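PDB 6SQX: peptide-binding protein from Photobacterium damsela subsp. piscicida, which probably acts as a secreted cysteine endopeptidase of the NlpC/P60 family, cleaving the peptidoglycan of potentially competing bacteria. Local coordinates for residues A[216-220]-A[221-225]; A[234-237]-A[238-241]; A[282-286]-A[287-291]; A[303-306]-A[307-311]. All coordinates share one frame; numbering follows the deposited sequence.

In the fold
From the N terminus the four contacts follow in series, none enclosing another, and each is local: a cap, a corner or a turn. Interaction 1 turns the chain from strand 215-217 into helix 220-226. Interaction 2 rounds the corner between strands 230-234 and 238-240, and interaction 3 the turn ahead of strand 289-291, which lies beside 230-234 in an antiparallel sheet. These two touch: Q239 OE1 takes the backbone N-H of K288, and T235 pairs with K288. Interaction 4 ends helix 298-308 and touches interaction 2, where M311 packs on R237, joining the corner to a helix that packs on helix 326-334. Interaction 1 stands apart, its centre about 23 Å from that of interaction 3.

Interaction 1 of 4, residues A[216-220]-A[221-225]; sequences ANVDE and SFITQ
V218 lays its CG1 methyl over one face of the F222 ring, 3.9 Å from the centroid and displaced toward the rim, a CH-pi contact in which CD1 and CE1 are the ring atoms approached. The other methyl of V218, CG2, turns to I223 and rests 3.9 Å from CG1 of that isoleucine, the two side chains crossing at about a right angle. One branched residue ahead of the helix thus covers two successive residues of its first turn. Outside the contact, V218 and I223 both pack on W68, while F222 reaches A277 and L279 of strand 277-281.

The polar part of the contact is an N-cap. D219 stands immediately before helix 220-226 as the chain leaves strand 215-217, and its carboxylate oxygen OD1 accepts the backbone N-H of F222 at 2.9 Å, met nearly along the C-O axis of the carboxylate. With chi1 at 64°, CG sits between the backbone N and the carbonyl carbon of D219, which folds the carboxylate back over the first turn. The negative charge would there be well placed to interact with the helix dipole. OD2 of the same group accepts a hydrogen bond from a water at 2.7 Å.

Among the backbone bonds, I223 N donates to D219 O at 3.2 Å, the first i to i+4 bond of the helix. T224 N gives the next bond to E220 O, 2.9 Å long and almost straight at 172°.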
# COMPACT_ATOMS: atom_id res chain seq x y z
N ALA A 216 -13.72 -11.70 10.87
CA ALA A 216 -14.71 -12.75 11.12
C ALA A 216 -14.43 -13.89 10.17
O ALA A 216 -13.89 -13.68 9.09
CB ALA A 216 -16.12 -12.19 10.88
N ASN A 217 -14.77 -15.13 10.57
CA ASN A 217 -14.62 -16.20 9.59
C ASN A 217 -15.82 -16.24 8.67
O ASN A 217 -16.85 -15.60 8.91
CB ASN A 217 -14.31 -17.58 10.20
CG ASN A 217 -15.45 -18.16 10.96
OD1 ASN A 217 -16.13 -17.48 11.74
ND2 ASN A 217 -15.67 -19.47 10.78
N VAL A 218 -15.67 -16.94 7.54
CA VAL A 218 -16.75 -17.07 6.57
C VAL A 218 -16.98 -18.55 6.31
O VAL A 218 -16.05 -19.36 6.41
CB VAL A 218 -16.48 -16.30 5.25
CG1 VAL A 218 -16.33 -14.81 5.54
CG2 VAL A 218 -15.23 -16.81 4.55
N ASP A 219 -18.22 -18.90 5.99
CA ASP A 219 -18.54 -20.28 5.65
C ASP A 219 -18.67 -20.46 4.13
O ASP A 219 -18.57 -19.51 3.35
CB ASP A 219 -19.73 -20.83 6.46
CG ASP A 219 -21.04 -20.10 6.18
OD1 ASP A 219 -21.14 -19.33 5.22
OD2 ASP A 219 -22.00 -20.35 6.93
N GLU A 220 -18.85 -21.71 3.71
CA GLU A 220 -18.92 -21.99 2.28
C GLU A 220 -20.06 -21.22 1.63
O GLU A 220 -19.91 -20.68 0.52
CB GLU A 220 -19.06 -23.50 2.05
CG GLU A 220 -18.94 -23.87 0.59
CD GLU A 220 -18.93 -25.37 0.36
OE1 GLU A 220 -19.18 -26.13 1.33
OE2 GLU A 220 -18.66 -25.80 -0.79
N SER A 221 -21.21 -21.17 2.29
CA SER A 221 -22.35 -20.45 1.72
C SER A 221 -22.03 -18.97 1.54
O SER A 221 -22.43 -18.37 0.52
CB SER A 221 -23.60 -20.65 2.59
OG SER A 221 -24.04 -22.00 2.53
N PHE A 222 -21.33 -18.38 2.51
CA PHE A 222 -20.95 -16.97 2.39
C PHE A 222 -20.14 -16.74 1.12
O PHE A 222 -20.37 -15.76 0.38
CB PHE A 222 -20.18 -16.52 3.64
CG PHE A 222 -19.81 -15.07 3.62
CD1 PHE A 222 -18.71 -14.61 2.91
CD2 PHE A 222 -20.60 -14.14 4.31
CE1 PHE A 222 -18.38 -13.23 2.90
CE2 PHE A 222 -20.28 -12.79 4.30
CZ PHE A 222 -19.17 -12.33 3.60
N ILE A 223 -19.16 -17.60 0.86
CA ILE A 223 -18.30 -17.44 -0.30
C ILE A 223 -19.08 -17.68 -1.59
O ILE A 223 -18.94 -16.93 -2.56
CB ILE A 223 -17.08 -18.35 -0.17
CG1 ILE A 223 -16.20 -17.88 0.97
CG2 ILE A 223 -16.29 -18.38 -1.46
CD1 ILE A 223 -15.01 -18.84 1.25
N THR A 224 -19.91 -18.73 -1.62
CA THR A 224 -20.75 -18.99 -2.79
C THR A 224 -21.62 -17.78 -3.12
O THR A 224 -21.73 -17.37 -4.29
CB THR A 224 -21.62 -20.23 -2.54
OG1 THR A 224 -20.78 -21.38 -2.38
CG2 THR A 224 -22.57 -20.49 -3.72
N GLN A 225 -22.27 -17.21 -2.11
CA GLN A 225 -23.15 -16.09 -2.38
C GLN A 225 -22.35 -14.84 -2.75
O GLN A 225 -22.78 -14.06 -3.62
CB GLN A 225 -24.03 -15.83 -1.16
CG GLN A 225 -25.00 -16.96 -0.85
CD GLN A 225 -25.80 -17.38 -2.08
OE1 GLN A 225 -26.37 -16.54 -2.78
NE2 GLN A 225 -25.81 -18.69 -2.36
O HOH W 1 -24.10 -21.74 5.93

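Interaction 2 of 4, residues A[234-237]-A[238-241]; sequences PTVR and KQDL
Q239 has CG between its backbone N and carbonyl carbon (chi1 65°) and an extended chain beyond, which carries its amide back to V236 and P234. The amide nitrogen NE2 lies 3.6 Å from CG2 of V236, whose side chain crosses that of Q239 at about a right angle, and 3.7 Å from CB of P234. A water spans the corner, donating a hydrogen bond to V236 O (2.8 Å) and accepting one from Q239 NE2 (2.9 Å). The other end of the amide, OE1, accepts the backbone N-H of K288. The corner leads from strand 230-234 of a five-stranded antiparallel sheet into strand 238-240, which pairs with 252-254.

R237 and K238 run side by side in the same direction. K238 CD stands over one face of the R237 guanidinium and CE comes 3.4 Å from NH2, while NZ, turned by the bend at its last torsion, ends 4.3 Å from that nitrogen. Both cationic groups have partners beyond the corner: K238 NZ forms a salt bridge with E254, and R237 NH2 bonds to N321 OD1. The lysine methylenes pack on the flat arginine group, and the acid of E254 would offset part of the repulsion between the two like charges.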
# COMPACT_ATOMS: atom_id res chain seq x y z
N PRO A 234 -15.62 2.24 -3.99
CA PRO A 234 -15.93 3.67 -3.79
C PRO A 234 -15.24 4.54 -4.82
O PRO A 234 -14.14 4.24 -5.29
CB PRO A 234 -15.37 3.97 -2.40
CG PRO A 234 -15.39 2.59 -1.65
CD PRO A 234 -15.00 1.62 -2.79
N THR A 235 -15.84 5.70 -5.08
CA THR A 235 -15.27 6.65 -6.04
C THR A 235 -14.61 7.85 -5.39
O THR A 235 -14.11 8.73 -6.11
CB THR A 235 -16.32 7.09 -7.06
OG1 THR A 235 -17.41 7.65 -6.34
CG2 THR A 235 -16.82 5.88 -7.86
N VAL A 236 -14.59 7.93 -4.05
CA VAL A 236 -13.87 8.96 -3.29
C VAL A 236 -13.08 8.26 -2.19
O VAL A 236 -13.33 7.09 -1.87
CB VAL A 236 -14.83 10.01 -2.68
CG1 VAL A 236 -15.62 10.78 -3.78
CG2 VAL A 236 -15.79 9.38 -1.65
N ARG A 237 -12.11 8.98 -1.60
CA ARG A 237 -11.18 8.32 -0.68
C ARG A 237 -11.90 7.84 0.58
O ARG A 237 -11.74 6.69 1.00
CB ARG A 237 -9.96 9.18 -0.36
CG ARG A 237 -8.96 8.42 0.54
CD ARG A 237 -7.58 9.02 0.59
NE ARG A 237 -7.49 10.30 1.30
CZ ARG A 237 -7.03 10.47 2.55
NH1 ARG A 237 -6.90 11.69 3.06
NH2 ARG A 237 -6.69 9.43 3.31
N LYS A 238 -12.64 8.73 1.25
CA LYS A 238 -13.33 8.39 2.49
C LYS A 238 -14.76 8.90 2.44
O LYS A 238 -15.00 9.99 1.93
CB LYS A 238 -12.70 9.07 3.70
CG LYS A 238 -11.28 8.50 4.05
CD LYS A 238 -10.68 9.31 5.15
CE LYS A 238 -9.26 8.91 5.43
NZ LYS A 238 -9.19 7.72 6.36
N GLN A 239 -15.69 8.13 3.01
CA GLN A 239 -17.04 8.64 3.16
C GLN A 239 -17.67 7.95 4.36
O GLN A 239 -17.23 6.87 4.77
CB GLN A 239 -17.85 8.43 1.88
CG GLN A 239 -18.07 7.01 1.56
CD GLN A 239 -18.57 6.89 0.10
OE1 GLN A 239 -19.70 7.25 -0.21
NE2 GLN A 239 -17.71 6.40 -0.80
N ASP A 240 -18.68 8.58 4.96
CA ASP A 240 -19.33 8.06 6.15
C ASP A 240 -20.52 7.17 5.78
O ASP A 240 -21.36 7.55 4.96
CB ASP A 240 -19.84 9.23 6.98
CG ASP A 240 -18.72 10.12 7.45
OD1 ASP A 240 -17.68 9.56 7.85
OD2 ASP A 240 -18.83 11.38 7.39
N LEU A 241 -20.62 5.99 6.43
CA LEU A 241 -21.80 5.14 6.21
C LEU A 241 -22.93 5.60 7.13
O LEU A 241 -22.67 6.18 8.19
CB LEU A 241 -21.45 3.68 6.44
CG LEU A 241 -20.45 3.18 5.40
CD1 LEU A 241 -20.10 1.71 5.62
CD2 LEU A 241 -20.93 3.38 3.96
O HOH W 2 -15.01 6.05 0.08

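Interaction 3 of 4, residues A[282-286]-A[287-291]; sequences VNSKN and LKFTT
L287 and S284 meet across a type I beta turn that runs from one to the other. The closing bond is L287 N to S284 O, 3.0 Å and nearly straight at the hydrogen (169°), although the donor stands above the carbonyl plane. L287 also folds its side chain back over the residue that opens the turn: CG anti to the carbonyl carbon (chi1 -63°) sends CD1 to within 3.8 Å of S284 CA, and the same methyl approaches V282 CG1 at 4.2 Å.

In the conformer described, one of two, the hydroxyl of S284 donates to V282 O at 2.8 Å and accepts the backbone N-H of L266, which ties the start of the turn to strand 265-271. Its CB meets the F289 ring at the edge, near the ring plane, 4.0 Å from CE2.

N286, which also gives up much surface to the contact, takes part mainly through its backbone: its O takes a water bond, and that water in turn accepts from K288 NZ at 2.7 Å. A second water bridges K285 O and L287 O.

The turn follows strand 277-281 and leads into strand 289-291, the two outermost strands of one antiparallel sheet. L287 packs on L266 of strand 265-271 and on L241, and F289 on V232 of strand 230-234.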
# COMPACT_ATOMS: atom_id res chain seq x y z
N VAL A 282 -26.78 -1.64 3.57
CA VAL A 282 -26.59 -0.26 4.01
C VAL A 282 -27.51 0.65 3.20
O VAL A 282 -27.62 0.51 1.98
CB VAL A 282 -25.12 0.14 3.80
CG1 VAL A 282 -24.85 1.56 4.29
CG2 VAL A 282 -24.17 -0.85 4.47
N ASN A 283 -28.17 1.59 3.87
CA ASN A 283 -28.90 2.63 3.12
C ASN A 283 -27.90 3.46 2.32
O ASN A 283 -27.03 4.12 2.89
CB ASN A 283 -29.69 3.50 4.08
CG ASN A 283 -30.99 2.83 4.55
OD1 ASN A 283 -31.66 2.12 3.77
ND2 ASN A 283 -31.35 3.03 5.81
N SER A 284 -27.98 3.40 0.99
CA SER A 284 -26.90 3.87 0.13
C SER A 284 -27.25 5.12 -0.67
O SER A 284 -26.48 5.48 -1.58
CB SER A 284 -26.46 2.74 -0.80
OG SER A 284 -26.04 1.61 -0.03
N LYS A 285 -28.37 5.78 -0.37
CA LYS A 285 -28.80 6.91 -1.19
C LYS A 285 -27.69 7.95 -1.42
O LYS A 285 -27.53 8.45 -2.54
CB LYS A 285 -30.07 7.56 -0.60
CG LYS A 285 -29.88 8.22 0.77
CD LYS A 285 -29.96 7.21 1.91
CE LYS A 285 -29.54 7.84 3.24
NZ LYS A 285 -29.62 6.87 4.38
N ASN A 286 -26.91 8.26 -0.39
CA ASN A 286 -25.91 9.32 -0.50
C ASN A 286 -24.50 8.81 -0.71
O ASN A 286 -23.55 9.59 -0.58
CB ASN A 286 -25.95 10.22 0.74
CG ASN A 286 -27.26 10.93 0.89
OD1 ASN A 286 -27.72 11.61 -0.04
ND2 ASN A 286 -27.88 10.78 2.06
N LEU A 287 -24.33 7.53 -1.01
CA LEU A 287 -22.99 6.96 -1.09
C LEU A 287 -22.43 7.10 -2.51
O LEU A 287 -23.18 7.19 -3.49
CB LEU A 287 -22.98 5.49 -0.67
CG LEU A 287 -23.38 5.25 0.78
CD1 LEU A 287 -23.26 3.77 1.14
CD2 LEU A 287 -22.59 6.14 1.77
N LYS A 288 -21.09 7.11 -2.60
CA LYS A 288 -20.38 7.35 -3.86
C LYS A 288 -19.57 6.09 -4.20
O LYS A 288 -18.51 5.82 -3.60
CB LYS A 288 -19.47 8.57 -3.77
CG LYS A 288 -20.18 9.89 -3.35
CD LYS A 288 -19.58 10.28 -1.97
CE LYS A 288 -19.91 11.67 -1.42
NZ LYS A 288 -19.36 11.83 -0.00
N PHE A 289 -20.08 5.31 -5.15
CA PHE A 289 -19.42 4.09 -5.57
C PHE A 289 -19.81 3.78 -7.00
O PHE A 289 -20.72 4.40 -7.56
CB PHE A 289 -19.69 2.88 -4.63
CG PHE A 289 -21.15 2.54 -4.43
CD1 PHE A 289 -21.87 1.86 -5.41
CD2 PHE A 289 -21.79 2.85 -3.23
CE1 PHE A 289 -23.23 1.53 -5.22
CE2 PHE A 289 -23.13 2.52 -3.02
CZ PHE A 289 -23.85 1.85 -4.01
N THR A 290 -19.10 2.82 -7.59
CA THR A 290 -19.35 2.43 -8.97
C THR A 290 -19.05 0.94 -9.14
O THR A 290 -18.30 0.36 -8.36
CB THR A 290 -18.53 3.29 -9.95
OG1 THR A 290 -19.07 3.18 -11.27
CG2 THR A 290 -17.10 2.82 -9.98
N THR A 291 -19.63 0.35 -10.18
CA THR A 291 -19.37 -1.07 -10.42
C THR A 291 -17.88 -1.33 -10.58
O THR A 291 -17.18 -0.60 -11.30
CB THR A 291 -20.14 -1.55 -11.66
OG1 THR A 291 -21.55 -1.39 -11.46
CG2 THR A 291 -19.83 -3.03 -11.97
O HOH W 3 -25.32 8.84 -4.22
O HOH W 4 -20.92 9.70 0.66

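Interaction 4 of 4, residues A[303-306]-A[307-311]; sequences HQIN and NYIGM
Y308 and Q304 come together one turn apart on the helix, the phenol ring approaching the backbone carbonyl oxygen of Q304 obliquely, with CD2 3.1 Å from Q304 O. At the edge of the ring, in its plane, lies a water that is 2.6 Å from Y308 OH and donates to Q304 OE1. A second water gives OE1 another bond and accepts from N307 ND2 at 3.0 Å, so the carbonyl end of the Q304 side chain receives two water bonds. The amide planes of Q304 and N307 stand nearly perpendicular, at 87°, and their nitrogens NE2 and ND2 approach to 3.7 Å. The bend of Q304 at chi2 (-62°) curls its amide back beside that of N307. Q304 NE2 makes a weak hydrogen bond to T235 O.

N306 and I309 lie side by side and point the same way, with N306 OD1 3.7 Å from the CD1 methyl of I309. The amide of N306 is held elsewhere: OD1 accepts from A34 N, and ND2 donates to D33. A further water donates to both N306 O and I309 O.

Along the backbone the helix frays. N307 N still donates to H303 O at 3.0 Å, whereas Y308 N to Q304 O is weak and a shorter-range bond from Y308 N to I305 O, 3.0 Å long, takes over. The chain then leaves helix 298-308 through a type II beta turn from Y308 to M311, with G310 at the left-handed position (phi 90°). Y308 packs on L327 and R330 of helix 326-334 and on F414, consistent with this helix end belonging to the NlpC/P60 peptidase fold.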
# COMPACT_ATOMS: atom_id res chain seq x y z
N HIS A 303 -9.30 11.03 -12.24
CA HIS A 303 -10.15 11.33 -11.10
C HIS A 303 -9.63 10.65 -9.84
O HIS A 303 -9.61 11.23 -8.75
CB HIS A 303 -11.58 10.85 -11.33
CG HIS A 303 -12.32 11.54 -12.43
ND1 HIS A 303 -12.35 12.92 -12.58
CD2 HIS A 303 -13.10 11.04 -13.41
CE1 HIS A 303 -13.11 13.22 -13.62
NE2 HIS A 303 -13.59 12.09 -14.14
N GLN A 304 -9.22 9.38 -9.97
CA GLN A 304 -8.77 8.66 -8.78
C GLN A 304 -7.46 9.22 -8.26
O GLN A 304 -7.29 9.41 -7.05
CB GLN A 304 -8.64 7.18 -9.11
CG GLN A 304 -10.00 6.56 -9.37
CD GLN A 304 -10.89 6.66 -8.15
OE1 GLN A 304 -10.54 6.16 -7.07
NE2 GLN A 304 -12.04 7.36 -8.30
N ILE A 305 -6.51 9.50 -9.17
CA ILE A 305 -5.27 10.17 -8.76
C ILE A 305 -5.58 11.46 -8.01
O ILE A 305 -5.04 11.72 -6.92
CB ILE A 305 -4.37 10.42 -9.98
CG1 ILE A 305 -3.68 9.10 -10.38
CG2 ILE A 305 -3.34 11.51 -9.70
CD1 ILE A 305 -3.02 9.17 -11.73
N ASN A 306 -6.47 12.27 -8.57
CA ASN A 306 -6.77 13.55 -7.95
C ASN A 306 -7.35 13.37 -6.54
O ASN A 306 -7.14 14.23 -5.67
CB ASN A 306 -7.75 14.33 -8.84
CG ASN A 306 -7.04 15.01 -10.01
OD1 ASN A 306 -5.80 14.96 -10.10
ND2 ASN A 306 -7.81 15.64 -10.93
N ASN A 307 -8.11 12.29 -6.32
CA ASN A 307 -8.70 12.07 -5.00
C ASN A 307 -7.66 11.73 -3.93
O ASN A 307 -7.95 11.87 -2.72
CB ASN A 307 -9.72 10.93 -5.02
CG ASN A 307 -11.00 11.32 -5.74
OD1 ASN A 307 -11.30 12.50 -5.96
ND2 ASN A 307 -11.78 10.32 -6.09
N TYR A 308 -6.47 11.25 -4.33
CA TYR A 308 -5.43 10.92 -3.35
C TYR A 308 -4.48 12.06 -3.06
O TYR A 308 -3.79 12.03 -2.02
CB TYR A 308 -4.58 9.70 -3.81
CG TYR A 308 -5.37 8.41 -3.82
CD1 TYR A 308 -5.76 7.82 -2.61
CD2 TYR A 308 -5.69 7.77 -5.03
CE1 TYR A 308 -6.52 6.65 -2.61
CE2 TYR A 308 -6.45 6.59 -5.03
CZ TYR A 308 -6.85 6.04 -3.83
OH TYR A 308 -7.61 4.89 -3.82
N ILE A 309 -4.39 13.04 -3.97
CA ILE A 309 -3.43 14.12 -3.79
C ILE A 309 -3.72 14.84 -2.48
O ILE A 309 -4.88 15.16 -2.18
CB ILE A 309 -3.46 15.08 -4.98
CG1 ILE A 309 -2.96 14.38 -6.27
CG2 ILE A 309 -2.68 16.37 -4.64
CD1 ILE A 309 -3.07 15.22 -7.57
N GLY A 310 -2.68 15.08 -1.71
CA GLY A 310 -2.79 15.69 -0.41
C GLY A 310 -2.98 14.73 0.75
O GLY A 310 -2.92 15.17 1.92
N MET A 311 -3.19 13.41 0.49
CA MET A 311 -3.25 12.47 1.60
C MET A 311 -1.90 12.43 2.32
O MET A 311 -0.86 12.32 1.65
CB MET A 311 -3.52 11.10 1.00
CG MET A 311 -3.45 9.99 2.04
SD MET A 311 -3.97 8.35 1.46
CE MET A 311 -2.90 8.11 0.02
O HOH W 5 -8.45 4.45 -6.26
O HOH W 6 -10.97 7.77 -4.73
O HOH W 7 -7.16 15.85 -3.56